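Local coordinates for argininosuccinate lyase (Chelativorans sp., PDB 6RX8) that acts as an EDDS lyase, cleaving a carbon-nitrogen bond of ethylenediamine-N,N'-disuccinate to release fumarate, as a member of the aspartase/fumarase superfamily, at the interface of chains A and B and the interface of chains A and C. Residues are numbered along the deposited sequence; one frame, centred on the assembly and turned at random. Chains: chain A/B/C, Argininosuccinate lyase.

Contact 1: the interface of chains A and B. Residues chain A 315-317, 323; chain B 160, 296, 300.
B:Arg296 and B:Phe300, one turn apart on helix 290-301, meet the loop residues A:Ala315 and A:Ala323 at a subunit interface of this aspartase/fumarase-superfamily lyase. The two side chains of chain B form a T: the rim of the phenyl ring, at CZ, points at one face of the B:Arg296 guanidinium from 3.5 Å above its plane. The backbone carbonyl O of B:Arg296 lies over the centre of the B:Phe300 ring, on one face, so the same arginine covers that face with its backbone O and meets the ring's edge with its guanidinium. Across the interface the ring's rim reaches both alanines, with CE1 3.6 Å from A:Ala315 CB and CE2 3.7 Å from A:Ala323 CB.

The arginine chain bends at its third torsion (chi3 78°), which turns the guanidinium toward the A:Ala315 carbonyl. There NH1 donates a long hydrogen bond to the backbone O, at 3.3 Å, and NH2 adds a weak one. The donor NH1 stands above the carbonyl plane, 40° out of it, and the bond is bent, 142° at the hydrogen. Replacing B:Arg296 by an alanine would probably leave the A:Ala315 carbonyl without this charged donor and strip the rim of B:Phe300 of the flat group it abuts.

The same carbonyl O also bonds to a water, which in turn bonds to the carboxylate OE2 of A:Glu317. B:Arg160 reaches this water with NH2 at 2.8 Å, nearly straight and in the plane of its guanidinium. A:Glu317 and B:Arg160, probably of opposite charge, are linked through it, with 4.3 Å between OE2 and NH2.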
loop_
_atom_site.group_PDB
_atom_site.type_symbol
_atom_site.label_atom_id
_atom_site.label_comp_id
_atom_site.label_asym_id
_atom_site.label_seq_id
_atom_site.Cartn_x
_atom_site.Cartn_y
_atom_site.Cartn_z
ATOM N N ALA A 315 3.719 -6.897 11.420
ATOM C CA ALA A 315 2.886 -8.011 11.843
ATOM C C ALA A 315 3.549 -8.899 12.882
ATOM O O ALA A 315 2.901 -9.824 13.385
ATOM C CB ALA A 315 2.514 -8.879 10.631
ATOM N N ILE A 316 4.812 -8.654 13.214
ATOM C CA ILE A 316 5.584 -9.612 13.994
ATOM C C ILE A 316 6.210 -8.935 15.205
ATOM O O ILE A 316 5.896 -7.783 15.519
ATOM C CB ILE A 316 6.666 -10.266 13.111
ATOM C CG1 ILE A 316 7.605 -9.193 12.544
ATOM C CG2 ILE A 316 6.021 -11.055 11.977
ATOM C CD1 ILE A 316 8.797 -9.768 11.783
ATOM N N GLU A 317 7.097 -9.653 15.894
ATOM C CA GLU A 317 7.898 -9.117 16.983
ATOM C C GLU A 317 9.294 -8.763 16.460
ATOM O O GLU A 317 9.585 -8.898 15.269
ATOM C CB GLU A 317 7.967 -10.119 18.135
ATOM C CG GLU A 317 6.622 -10.380 18.823
ATOM C CD GLU A 317 5.604 -11.083 17.925
ATOM O OE1 GLU A 317 5.929 -12.157 17.358
ATOM O OE2 GLU A 317 4.479 -10.547 17.791
ATOM N N ALA A 323 7.902 -15.172 8.494
ATOM C CA ALA A 323 6.777 -14.494 7.871
ATOM C C ALA A 323 7.181 -13.206 7.166
ATOM O O ALA A 323 6.324 -12.552 6.567
ATOM C CB ALA A 323 5.696 -14.171 8.911
ATOM N N ARG B 160 -5.046 -9.693 23.253
ATOM C CA ARG B 160 -4.059 -10.692 23.669
ATOM C C ARG B 160 -4.052 -10.913 25.177
ATOM O O ARG B 160 -3.027 -11.271 25.761
ATOM C CB ARG B 160 -2.663 -10.310 23.171
ATOM C CG ARG B 160 -2.563 -10.412 21.654
ATOM C CD ARG B 160 -1.226 -9.915 21.156
ATOM N NE ARG B 160 -0.977 -10.220 19.753
ATOM C CZ ARG B 160 0.061 -9.747 19.064
ATOM N NH1 ARG B 160 0.916 -8.912 19.638
ATOM N NH2 ARG B 160 0.245 -10.103 17.802
ATOM N N ARG B 296 1.244 -16.740 6.844
ATOM C CA ARG B 296 1.138 -15.304 7.073
ATOM C C ARG B 296 1.932 -14.537 6.027
ATOM O O ARG B 296 1.475 -13.507 5.514
ATOM C CB ARG B 296 1.611 -14.959 8.484
ATOM C CG ARG B 296 0.725 -15.534 9.583
ATOM C CD ARG B 296 1.078 -14.928 10.915
ATOM N NE ARG B 296 0.512 -13.589 11.039
ATOM C CZ ARG B 296 0.956 -12.657 11.873
ATOM N NH1 ARG B 296 1.991 -12.903 12.661
ATOM N NH2 ARG B 296 0.356 -11.473 11.918
ATOM N N PHE B 300 0.639 -11.364 3.845
ATOM C CA PHE B 300 1.271 -10.058 3.758
ATOM C C PHE B 300 1.615 -9.732 2.316
ATOM O O PHE B 300 1.414 -8.602 1.856
ATOM C CB PHE B 300 2.544 -10.010 4.598
ATOM C CG PHE B 300 2.376 -10.482 6.002
ATOM C CD1 PHE B 300 1.157 -10.377 6.647
ATOM C CD2 PHE B 300 3.458 -11.014 6.688
ATOM C CE1 PHE B 300 1.014 -10.807 7.943
ATOM C CE2 PHE B 300 3.328 -11.429 7.994
ATOM C CZ PHE B 300 2.100 -11.335 8.619
HETATM O O HOH W 1 2.165 -9.074 16.050
#

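Contact 2: the interface of chains A and C. Residues chain A 156, 166, 170-171, 174; chain C 203-204, 229.
C:Ile229, near the start of helix 228-233, inserts its side chain among residues of helix 168-193 and a pair of strands of chain A. At its base, CB lies 3.7 Å from A:Ala174 CB, and the branch CG2 rests against that same methyl. The other branch takes the longer way: CG1 is anti to the carbonyl carbon (chi1 -65°) and touches the imidazole CE1 of A:His170 at 3.7 Å and, roughly at right angles to that, A:Val156 CG2 at 3.9 Å, the valine running past it in the opposite direction. At the tip, CD1 comes 3.5 Å from A:His170 ND1 and 3.6 Å from A:Tyr171 CA, on the helix backbone itself. The side chains of A:Ile166 and A:Tyr171 both cross the isoleucine at about a right angle; A:Ile166 offers CD1, 4.0 Å from its tip.

Beside this, A:Val156 and C:Thr203 meet tip to tip. Their methyls, CG1 and CG2, stand 3.4 Å apart, a tight fit. The threonine's OG1 is anti to its backbone N (chi1 -179°), which leaves CG2 to face the valine. C:Ala204 CB closes against A:Ile166 CG2. The patch is thus an apolar knob-in-pocket contact, repeated by the two-fold axis with the chains exchanged, that fastens the strand pair and helix of one subunit to its neighbour in the deposited tetramer.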
loop_
_atom_site.group_PDB
_atom_site.type_symbol
_atom_site.label_atom_id
_atom_site.label_comp_id
_atom_site.label_asym_id
_atom_site.label_seq_id
_atom_site.Cartn_x
_atom_site.Cartn_y
_atom_site.Cartn_z
ATOM N N VAL A 156 7.420 24.580 -20.260
ATOM C CA VAL A 156 7.239 23.729 -19.094
ATOM C C VAL A 156 5.768 23.782 -18.692
ATOM O O VAL A 156 5.068 24.787 -18.901
ATOM C CB VAL A 156 8.168 24.162 -17.937
ATOM C CG1 VAL A 156 7.734 25.503 -17.353
ATOM C CG2 VAL A 156 8.218 23.066 -16.857
ATOM N N ILE A 166 10.880 27.388 -21.171
ATOM C CA ILE A 166 12.137 26.858 -20.666
ATOM C C ILE A 166 12.915 26.311 -21.860
ATOM O O ILE A 166 12.662 26.683 -23.013
ATOM C CB ILE A 166 11.913 25.759 -19.617
ATOM C CG1 ILE A 166 11.088 24.611 -20.199
ATOM C CG2 ILE A 166 11.179 26.304 -18.414
ATOM C CD1 ILE A 166 11.225 23.333 -19.450
ATOM N N HIS A 170 16.930 22.441 -19.803
ATOM C CA HIS A 170 16.495 22.821 -18.463
ATOM C C HIS A 170 15.637 21.726 -17.843
ATOM O O HIS A 170 15.843 21.332 -16.690
ATOM C CB HIS A 170 15.740 24.147 -18.525
ATOM C CG HIS A 170 15.209 24.602 -17.201
ATOM N ND1 HIS A 170 13.861 24.678 -16.926
ATOM C CD2 HIS A 170 15.847 24.991 -16.072
ATOM C CE1 HIS A 170 13.691 25.101 -15.684
ATOM N NE2 HIS A 170 14.881 25.307 -15.147
ATOM N N TYR A 171 14.683 21.196 -18.605
ATOM C CA TYR A 171 13.824 20.149 -18.073
ATOM C C TYR A 171 14.638 18.916 -17.686
ATOM O O TYR A 171 14.474 18.358 -16.594
ATOM C CB TYR A 171 12.751 19.792 -19.099
ATOM C CG TYR A 171 11.878 18.678 -18.612
ATOM C CD1 TYR A 171 12.239 17.353 -18.816
ATOM C CD2 TYR A 171 10.719 18.945 -17.902
ATOM C CE1 TYR A 171 11.464 16.332 -18.347
ATOM C CE2 TYR A 171 9.933 17.927 -17.431
ATOM C CZ TYR A 171 10.319 16.622 -17.648
ATOM O OH TYR A 171 9.543 15.602 -17.178
ATOM N N ALA A 174 16.293 18.991 -14.345
ATOM C CA ALA A 174 15.458 18.632 -13.201
ATOM C C ALA A 174 15.606 17.149 -12.891
ATOM O O ALA A 174 15.776 16.752 -11.731
ATOM C CB ALA A 174 13.988 18.957 -13.472
ATOM N N THR C 203 7.961 27.511 -11.617
ATOM C CA THR C 203 8.609 26.285 -12.059
ATOM C C THR C 203 9.809 26.573 -12.957
ATOM O O THR C 203 10.561 25.650 -13.283
ATOM C CB THR C 203 7.641 25.385 -12.834
ATOM O OG1 THR C 203 8.323 24.186 -13.231
ATOM C CG2 THR C 203 7.130 26.077 -14.075
ATOM N N ALA C 204 9.973 27.835 -13.388
ATOM C CA ALA C 204 11.020 28.217 -14.329
ATOM C C ALA C 204 11.839 29.410 -13.849
ATOM O O ALA C 204 12.508 30.064 -14.657
ATOM C CB ALA C 204 10.420 28.544 -15.702
ATOM N N ILE C 229 12.382 23.547 -11.844
ATOM C CA ILE C 229 11.389 22.482 -11.934
ATOM C C ILE C 229 11.489 21.577 -10.714
ATOM O O ILE C 229 10.485 21.262 -10.068
ATOM C CB ILE C 229 11.559 21.672 -13.231
ATOM C CG1 ILE C 229 11.278 22.541 -14.450
ATOM C CG2 ILE C 229 10.619 20.461 -13.237
ATOM C CD1 ILE C 229 11.892 22.025 -15.715
#

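Contact 1 and contact 2 lie about 46 Å apart, centre to centre of their C-alpha atoms, and share no residue, although chain A takes part in both. In sequence they come close: the arginine that reaches the bridging water in contact 1 sits between strands 153-158 and 161-167, the two strands that line the pocket of contact 2. Because all subunits are copies, in each one the turn between the strands reaches one neighbour through a water, while the strands pack against another. Together the contacts join chain A to both B and C, consistent with the tetramer typical of this superfamily.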